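Local coordinates for cellulose biosynthesis protein BcsG (Salmonella typhimurium LT2, PDB 5OLT) that is required for cellulose biosynthesis and is seen here as its extramembrane domain, a zinc-binding member of the alkaline phosphatase family, at residues G16-Q21 and L348-P353; A32-F37 and V361-Q366. One frame throughout, in Å; residues are numbered along the deposited sequence.

How the contacts relate
Both contacts join the N-terminal part of the domain to its C-terminal part, more than 320 residues on, and both gather round helix 27-42. In contact 1 the loop leading into this helix meets the loop between helix 341-345 and strand 355-357; in contact 2 the helix itself packs on strand 360-365 of the small antiparallel sheet. Contact 1 is partly buried and mixed, with one direct hydrogen bond from a backbone amide to a carboxylate, a water bridge and a methionine thioether, whereas contact 2 is fully buried, aromatic and aliphatic, without a hydrogen bond between its segments. Their centres lie 11 Å apart, and Q21 ties them, probably hydrogen-bonded to Q364 and Q366.

Contact 1: residues G16-Q21 and L348-P353; sequences GDMPAQ and LPQTAP
D17 and M18 approach Q350 and A352 across two irregular loops, CA to CA 5.7 Å for both D17-Q350 and M18-A352, with no strand pairing between them. The direct polar link is the bond from Q350 N to D17 OD2, 2.9 Å long and essentially straight at 179°. The amide reaches the anti side of that oxygen, 29° out of the carboxylate plane. CG of D17 lies beside its own backbone N, anti to the carbonyl carbon, and OD2 comes 3.6 Å from P349 CA. Two residues beyond Q350, a water bridges A352 N, whose bond it accepts at 2.9 Å, to D17 O, with which it is also in hydrogen-bonding range.

M18 packs against the same loop through its thioether. SD rests 3.6 Å from A352 N and 4.2 Å from A352 CB, and the bend at chi3 (-67°) brings CE to 3.5 Å from Q350 OE1. The two long side chains cross at about a right angle. R44 lies close by, hydrogen-bonded to Q350 O and in a long, weak ion pair with D17 OD2.

The loop before helix 27-42 is thus fastened to backbone amides of 348-353, directly and through water, while the methionine adds mainly contacts to polar atoms and a loose apolar touch. The guanidinium may favour the charged form of D17, though at that distance only modestly.

Contact 2: residues A32-F37 and V361-Q366; sequences AWLNTF and VVIQYQ
W33 and Y365 form a T-shaped pair in which the tyrosine presents its edge to the face of the indole. The planes stand at 88°, and the centroids of the five-membered ring of W33 and the ring of Y365 are 5.5 Å apart. Y365 CE2 makes the approach, 3.9 Å from both W33 CB and CG, and CD2 of the same edge lies over that face, offset to its rim. The opposite indole face is covered near its rim by F37 CB, one helical turn on. The CB bond of W33 points toward the strand, and CG is anti to the backbone N (chi1 -176°).

The benzo part of the indole meets I363, the side chains sliding past each other in opposite directions: CG2 comes obliquely to within 4.0 Å of W33 CZ3, and CD1 lies as near to CE3. At the start of the strand segment, L34 and V361 reach toward each other tip to tip, with L34 CD2 4.0 Å from V361 CG1. L34 CD1 also approaches I363 CG2, at 4.3 Å. The strand thus offers V361, I363 and Y365 in succession to adjacent helix residues, at an axis angle of 99° and an axis separation of 10.8 Å.

The polar ends of the aromatic pair are satisfied outside the interface, W33 NE1 by P19 O and Y365 OH by A23 O. These bonds fix the two rings to the loop preceding the helix. Between helix and strand, cohesion therefore rests on dispersion and the edge-to-face pair, in a buried apolar layer that seats helix 27-42 on the C-terminal antiparallel sheet.

Contact 1: residues G16-Q21 and L348-P353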
ATOM      1  N   GLY A  16       5.982  16.648  15.544  1.00 31.19           N
ATOM      2  CA  GLY A  16       5.203  15.409  15.736  1.00 28.66           C
ATOM      3  C   GLY A  16       4.714  14.858  14.398  1.00 27.95           C
ATOM      4  O   GLY A  16       4.444  15.627  13.462  1.00 31.15           O
ATOM      5  N   ASP A  17       4.635  13.532  14.270  1.00 23.16           N
ATOM      6  CA  ASP A  17       4.162  12.940  12.989  1.00 19.71           C
ATOM      7  C   ASP A  17       2.674  13.150  12.807  1.00 19.77           C
ATOM      8  O   ASP A  17       2.199  13.142  11.688  1.00 19.85           O
ATOM      9  CB  ASP A  17       4.418  11.425  12.925  1.00 20.35           C
ATOM     10  CG  ASP A  17       5.881  11.063  12.675  1.00 21.55           C
ATOM     11  OD1 ASP A  17       6.735  11.980  12.620  1.00 23.32           O
ATOM     12  OD2 ASP A  17       6.177   9.833  12.553  1.00 18.11           O
ATOM     13  N   MET A  18       1.936  13.251  13.901  1.00 19.14           N
ATOM     14  CA  MET A  18       0.481  13.456  13.835  1.00 21.77           C
ATOM     15  C   MET A  18       0.060  14.709  14.617  1.00 21.20           C
ATOM     16  O   MET A  18       0.341  14.814  15.828  1.00 23.12           O
ATOM     17  CB  MET A  18      -0.265  12.209  14.323  1.00 21.61           C
ATOM     18  CG  MET A  18       0.104  10.995  13.460  1.00 22.95           C
ATOM     19  SD  MET A  18      -0.881   9.591  13.873  1.00 25.32           S
ATOM     20  CE  MET A  18      -0.316   9.221  15.536  1.00 24.42           C
ATOM     21  N   PRO A  19      -0.608  15.661  13.939  1.00 19.63           N
ATOM     22  CA  PRO A  19      -0.946  16.920  14.614  1.00 19.47           C
ATOM     23  C   PRO A  19      -1.925  16.671  15.772  1.00 17.90           C
ATOM     24  O   PRO A  19      -2.862  15.864  15.641  1.00 17.95           O
ATOM     25  CB  PRO A  19      -1.640  17.731  13.518  1.00 21.52           C
ATOM     26  CG  PRO A  19      -1.165  17.133  12.233  1.00 23.65           C
ATOM     27  CD  PRO A  19      -1.033  15.678  12.523  1.00 22.05           C
ATOM     28  N   ALA A  20      -1.709  17.360  16.891  1.00 18.71           N
ATOM     29  CA  ALA A  20      -2.521  17.183  18.088  1.00 18.39           C
ATOM     30  C   ALA A  20      -4.001  17.519  17.863  1.00 17.56           C
ATOM     31  O   ALA A  20      -4.335  18.368  17.013  1.00 18.19           O
ATOM     32  CB  ALA A  20      -1.962  18.043  19.208  1.00 21.86           C
ATOM     33  N   GLN A  21      -4.865  16.883  18.653  1.00 18.94           N
ATOM     34  CA  GLN A  21      -6.318  17.054  18.560  1.00 18.74           C
ATOM     35  C   GLN A  21      -6.924  17.401  19.896  1.00 23.48           C
ATOM     36  O   GLN A  21      -7.936  16.823  20.316  1.00 26.60           O
ATOM     37  CB  GLN A  21      -6.992  15.777  18.026  1.00 17.89           C
ATOM     38  CG  GLN A  21      -6.471  15.393  16.667  1.00 18.25           C
ATOM     39  CD  GLN A  21      -7.103  14.122  16.141  1.00 17.75           C
ATOM     40  OE1 GLN A  21      -7.520  13.223  16.903  1.00 18.13           O
ATOM     41  NE2 GLN A  21      -7.222  14.064  14.823  1.00 17.95           N
ATOM     42  N   LEU A 348       9.416   4.222  12.370  1.00 13.14           N
ATOM     43  CA  LEU A 348       8.837   4.408  11.037  1.00 12.66           C
ATOM     44  C   LEU A 348       7.898   5.601  11.094  1.00 13.18           C
ATOM     45  O   LEU A 348       7.309   5.902  12.146  1.00 14.44           O
ATOM     46  CB  LEU A 348       8.077   3.146  10.602  1.00 13.05           C
ATOM     47  CG  LEU A 348       8.904   1.892  10.313  1.00 13.25           C
ATOM     48  CD1 LEU A 348       8.012   0.668  10.140  1.00 14.44           C
ATOM     49  CD2 LEU A 348       9.811   2.074   9.113  1.00 14.27           C
ATOM     50  N   PRO A 349       7.759   6.281   9.960  1.00 11.50           N
ATOM     51  CA  PRO A 349       6.821   7.415   9.991  1.00 12.71           C
ATOM     52  C   PRO A 349       5.390   6.982  10.298  1.00 12.35           C
ATOM     53  O   PRO A 349       4.887   5.983   9.758  1.00 12.16           O
ATOM     54  CB  PRO A 349       6.901   7.992   8.583  1.00 15.39           C
ATOM     55  CG  PRO A 349       7.509   6.947   7.760  1.00 15.97           C
ATOM     56  CD  PRO A 349       8.359   6.069   8.642  1.00 12.89           C
ATOM     57  N   GLN A 350       4.745   7.742  11.175  1.00 11.67           N
ATOM     58  CA  GLN A 350       3.316   7.537  11.484  1.00 11.46           C
ATOM     59  C   GLN A 350       2.546   8.574  10.706  1.00 11.26           C
ATOM     60  O   GLN A 350       3.060   9.674  10.450  1.00 12.06           O
ATOM     61  CB  GLN A 350       3.011   7.739  12.974  1.00 12.47           C
ATOM     62  CG  GLN A 350       3.816   6.756  13.823  1.00 14.74           C
ATOM     63  CD  GLN A 350       3.535   6.881  15.292  1.00 17.98           C
ATOM     64  OE1 GLN A 350       2.400   7.039  15.711  1.00 18.91           O
ATOM     65  NE2 GLN A 350       4.590   6.727  16.103  1.00 26.86           N
ATOM     66  N   THR A 351       1.322   8.220  10.331  1.00 10.32           N
ATOM     67  CA  THR A 351       0.480   9.114   9.533  1.00 10.26           C
ATOM     68  C   THR A 351      -0.922   8.990  10.080  1.00 10.56           C
ATOM     69  O   THR A 351      -1.431   7.869  10.289  1.00 10.95           O
ATOM     70  CB  THR A 351       0.494   8.694   8.042  1.00 11.41           C
ATOM     71  OG1 THR A 351       1.856   8.670   7.569  1.00 13.19           O
ATOM     72  CG2 THR A 351      -0.319   9.686   7.194  1.00 12.80           C
ATOM     73  N   ALA A 352      -1.560  10.126  10.341  1.00 10.25           N
ATOM     74  CA  ALA A 352      -2.950  10.098  10.809  1.00  9.71           C
ATOM     75  C   ALA A 352      -3.837   9.471   9.721  1.00  9.59           C
ATOM     76  O   ALA A 352      -3.543   9.625   8.507  1.00 10.78           O
ATOM     77  CB  ALA A 352      -3.431  11.514  11.168  1.00 12.54           C
ATOM     78  N   PRO A 353      -4.908   8.767  10.145  1.00 10.11           N
ATOM     79  CA  PRO A 353      -5.811   8.111   9.169  1.00 10.37           C
ATOM     80  C   PRO A 353      -6.805   9.086   8.564  1.00 10.70           C
ATOM     81  O   PRO A 353      -7.907   9.249   9.030  1.00 15.26           O
ATOM     82  CB  PRO A 353      -6.504   7.034  10.007  1.00 12.00           C
ATOM     83  CG  PRO A 353      -6.546   7.646  11.359  1.00 10.75           C
ATOM     84  CD  PRO A 353      -5.201   8.327  11.523  1.00 11.23           C
TER
HETATM   85  O   HOH W   1       0.035  12.544   9.972  1.00 13.14           O

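Contact 2: residues A32-F37 and V361-Q366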
ATOM      1  N   ALA A  32      -9.535  23.251  10.686  1.00 11.39           N
ATOM      2  CA  ALA A  32      -8.189  23.726  10.993  1.00 11.59           C
ATOM      3  C   ALA A  32      -7.217  22.541  11.155  1.00 11.38           C
ATOM      4  O   ALA A  32      -6.086  22.595  10.682  1.00 12.68           O
ATOM      5  CB  ALA A  32      -8.187  24.600  12.229  1.00 12.78           C
ATOM      6  N   TRP A  33      -7.670  21.478  11.842  1.00 10.78           N
ATOM      7  CA  TRP A  33      -6.851  20.286  12.004  1.00 10.83           C
ATOM      8  C   TRP A  33      -6.451  19.708  10.631  1.00  9.87           C
ATOM      9  O   TRP A  33      -5.270  19.363  10.431  1.00 10.65           O
ATOM     10  CB  TRP A  33      -7.562  19.228  12.871  1.00 10.95           C
ATOM     11  CG  TRP A  33      -6.670  18.060  13.105  1.00 11.91           C
ATOM     12  CD1 TRP A  33      -5.772  17.904  14.109  1.00 14.20           C
ATOM     13  CD2 TRP A  33      -6.531  16.903  12.258  1.00 10.87           C
ATOM     14  NE1 TRP A  33      -5.071  16.739  13.940  1.00 15.13           N
ATOM     15  CE2 TRP A  33      -5.523  16.100  12.819  1.00 12.07           C
ATOM     16  CE3 TRP A  33      -7.177  16.472  11.074  1.00 11.32           C
ATOM     17  CZ2 TRP A  33      -5.131  14.880  12.238  1.00 12.66           C
ATOM     18  CZ3 TRP A  33      -6.774  15.265  10.492  1.00 12.35           C
ATOM     19  CH2 TRP A  33      -5.770  14.488  11.075  1.00 12.96           C
ATOM     20  N   LEU A  34      -7.418  19.630   9.714  1.00  9.79           N
ATOM     21  CA  LEU A  34      -7.095  19.082   8.403  1.00  9.73           C
ATOM     22  C   LEU A  34      -6.051  19.930   7.663  1.00  9.96           C
ATOM     23  O   LEU A  34      -5.139  19.390   7.038  1.00 10.12           O
ATOM     24  CB  LEU A  34      -8.361  18.887   7.577  1.00 10.78           C
ATOM     25  CG  LEU A  34      -8.196  18.220   6.194  1.00  9.78           C
ATOM     26  CD1 LEU A  34      -7.752  16.745   6.345  1.00 11.60           C
ATOM     27  CD2 LEU A  34      -9.481  18.298   5.394  1.00 11.08           C
ATOM     28  N   ASN A  35      -6.219  21.263   7.703  1.00  9.76           N
ATOM     29  CA  ASN A  35      -5.225  22.108   7.096  1.00 10.22           C
ATOM     30  C   ASN A  35      -3.846  21.946   7.742  1.00  9.38           C
ATOM     31  O   ASN A  35      -2.831  21.960   7.044  1.00  9.59           O
ATOM     32  CB  ASN A  35      -5.692  23.579   7.098  1.00 12.13           C
ATOM     33  CG  ASN A  35      -6.562  23.910   5.898  1.00 15.12           C
ATOM     34  OD1 ASN A  35      -6.263  23.514   4.772  1.00 20.48           O
ATOM     35  ND2 ASN A  35      -7.663  24.600   6.142  1.00 17.46           N
ATOM     36  N   THR A  36      -3.833  21.748   9.067  1.00 10.01           N
ATOM     37  CA  THR A  36      -2.578  21.497   9.819  1.00 10.13           C
ATOM     38  C   THR A  36      -1.938  20.178   9.364  1.00 10.09           C
ATOM     39  O   THR A  36      -0.733  20.118   9.151  1.00 10.71           O
ATOM     40  CB  THR A  36      -2.843  21.516  11.325  1.00 10.55           C
ATOM     41  OG1 THR A  36      -3.355  22.806  11.642  1.00 11.65           O
ATOM     42  CG2 THR A  36      -1.559  21.283  12.115  1.00 11.87           C
ATOM     43  N   PHE A  37      -2.787  19.156   9.173  1.00  9.99           N
ATOM     44  CA  PHE A  37      -2.319  17.880   8.638  1.00  9.98           C
ATOM     45  C   PHE A  37      -1.710  18.067   7.238  1.00  9.39           C
ATOM     46  O   PHE A  37      -0.603  17.610   6.978  1.00 10.42           O
ATOM     47  CB  PHE A  37      -3.495  16.887   8.638  1.00 10.10           C
ATOM     48  CG  PHE A  37      -3.241  15.595   7.867  1.00  9.78           C
ATOM     49  CD1 PHE A  37      -2.586  14.521   8.461  1.00  9.99           C
ATOM     50  CD2 PHE A  37      -3.679  15.460   6.554  1.00 10.48           C
ATOM     51  CE1 PHE A  37      -2.367  13.324   7.762  1.00 10.75           C
ATOM     52  CE2 PHE A  37      -3.446  14.289   5.835  1.00 10.47           C
ATOM     53  CZ  PHE A  37      -2.809  13.213   6.448  1.00  9.93           C
ATOM     54  N   VAL A 361     -14.017  13.837   2.640  1.00 11.44           N
ATOM     55  CA  VAL A 361     -12.850  13.565   3.518  1.00  9.97           C
ATOM     56  C   VAL A 361     -13.362  12.891   4.788  1.00 10.51           C
ATOM     57  O   VAL A 361     -14.408  13.280   5.335  1.00 11.28           O
ATOM     58  CB  VAL A 361     -12.108  14.876   3.907  1.00 10.87           C
ATOM     59  CG1 VAL A 361     -10.870  14.556   4.714  1.00 11.34           C
ATOM     60  CG2 VAL A 361     -11.683  15.722   2.681  1.00 12.74           C
ATOM     61  N   VAL A 362     -12.632  11.855   5.226  1.00  9.68           N
ATOM     62  CA  VAL A 362     -12.946  11.173   6.469  1.00  9.60           C
ATOM     63  C   VAL A 362     -11.699  11.287   7.342  1.00  9.45           C
ATOM     64  O   VAL A 362     -10.576  11.017   6.890  1.00  9.66           O
ATOM     65  CB  VAL A 362     -13.302   9.692   6.243  1.00  9.57           C
ATOM     66  CG1 VAL A 362     -13.442   8.958   7.563  1.00 11.66           C
ATOM     67  CG2 VAL A 362     -14.603   9.605   5.465  1.00 10.73           C
ATOM     68  N   ILE A 363     -11.913  11.640   8.606  1.00  9.26           N
ATOM     69  CA  ILE A 363     -10.827  11.689   9.611  1.00  9.86           C
ATOM     70  C   ILE A 363     -11.272  11.021  10.893  1.00 10.12           C
ATOM     71  O   ILE A 363     -12.471  10.795  11.109  1.00 11.54           O
ATOM     72  CB  ILE A 363     -10.359  13.145   9.928  1.00 10.47           C
ATOM     73  CG1 ILE A 363     -11.440  13.924  10.702  1.00 11.62           C
ATOM     74  CG2 ILE A 363      -9.972  13.842   8.607  1.00 11.35           C
ATOM     75  CD1 ILE A 363     -11.031  15.350  11.105  1.00 13.67           C
ATOM     76  N   GLN A 364     -10.289  10.689  11.730  1.00 10.65           N
ATOM     77  CA  GLN A 364     -10.528  10.307  13.120  1.00 11.63           C
ATOM     78  C   GLN A 364     -10.129  11.492  13.975  1.00 12.36           C
ATOM     79  O   GLN A 364      -9.029  12.003  13.833  1.00 14.54           O
ATOM     80  CB  GLN A 364      -9.709   9.081  13.507  1.00 14.91           C
ATOM     81  CG  GLN A 364     -10.095   7.817  12.772  1.00 17.81           C
ATOM     82  CD  GLN A 364     -11.293   7.113  13.376  1.00 20.31           C
ATOM     83  OE1 GLN A 364     -11.772   7.469  14.445  1.00 23.91           O
ATOM     84  NE2 GLN A 364     -11.751   6.091  12.705  1.00 22.54           N
ATOM     85  N   TYR A 365     -11.009  11.934  14.849  1.00 12.53           N
ATOM     86  CA  TYR A 365     -10.691  13.105  15.694  1.00 13.51           C
ATOM     87  C   TYR A 365     -11.113  12.739  17.098  1.00 14.71           C
ATOM     88  O   TYR A 365     -12.290  12.418  17.321  1.00 14.17           O
ATOM     89  CB  TYR A 365     -11.438  14.368  15.206  1.00 14.36           C
ATOM     90  CG  TYR A 365     -10.909  15.623  15.862  1.00 13.50           C
ATOM     91  CD1 TYR A 365     -11.387  16.014  17.119  1.00 14.88           C
ATOM     92  CD2 TYR A 365      -9.914  16.406  15.240  1.00 15.10           C
ATOM     93  CE1 TYR A 365     -10.878  17.149  17.756  1.00 14.91           C
ATOM     94  CE2 TYR A 365      -9.380  17.521  15.875  1.00 15.89           C
ATOM     95  CZ  TYR A 365      -9.885  17.898  17.128  1.00 15.20           C
ATOM     96  OH  TYR A 365      -9.371  19.017  17.756  1.00 18.97           O
ATOM     97  N   GLN A 366     -10.142  12.765  18.022  1.00 15.91           N
ATOM     98  CA  GLN A 366     -10.322  12.284  19.388  1.00 17.54           C
ATOM     99  C   GLN A 366     -10.985  10.908  19.400  1.00 17.65           C
ATOM    100  O   GLN A 366     -11.915  10.637  20.172  1.00 21.74           O
ATOM    101  CB  GLN A 366     -11.083  13.309  20.234  1.00 16.99           C
ATOM    102  CG  GLN A 366     -10.279  14.581  20.429  1.00 19.53           C
ATOM    103  CD  GLN A 366     -11.021  15.652  21.194  1.00 22.73           C
ATOM    104  OE1 GLN A 366     -12.144  15.450  21.632  1.00 28.37           O
ATOM    105  NE2 GLN A 366     -10.395  16.799  21.348  1.00 23.17           N
TER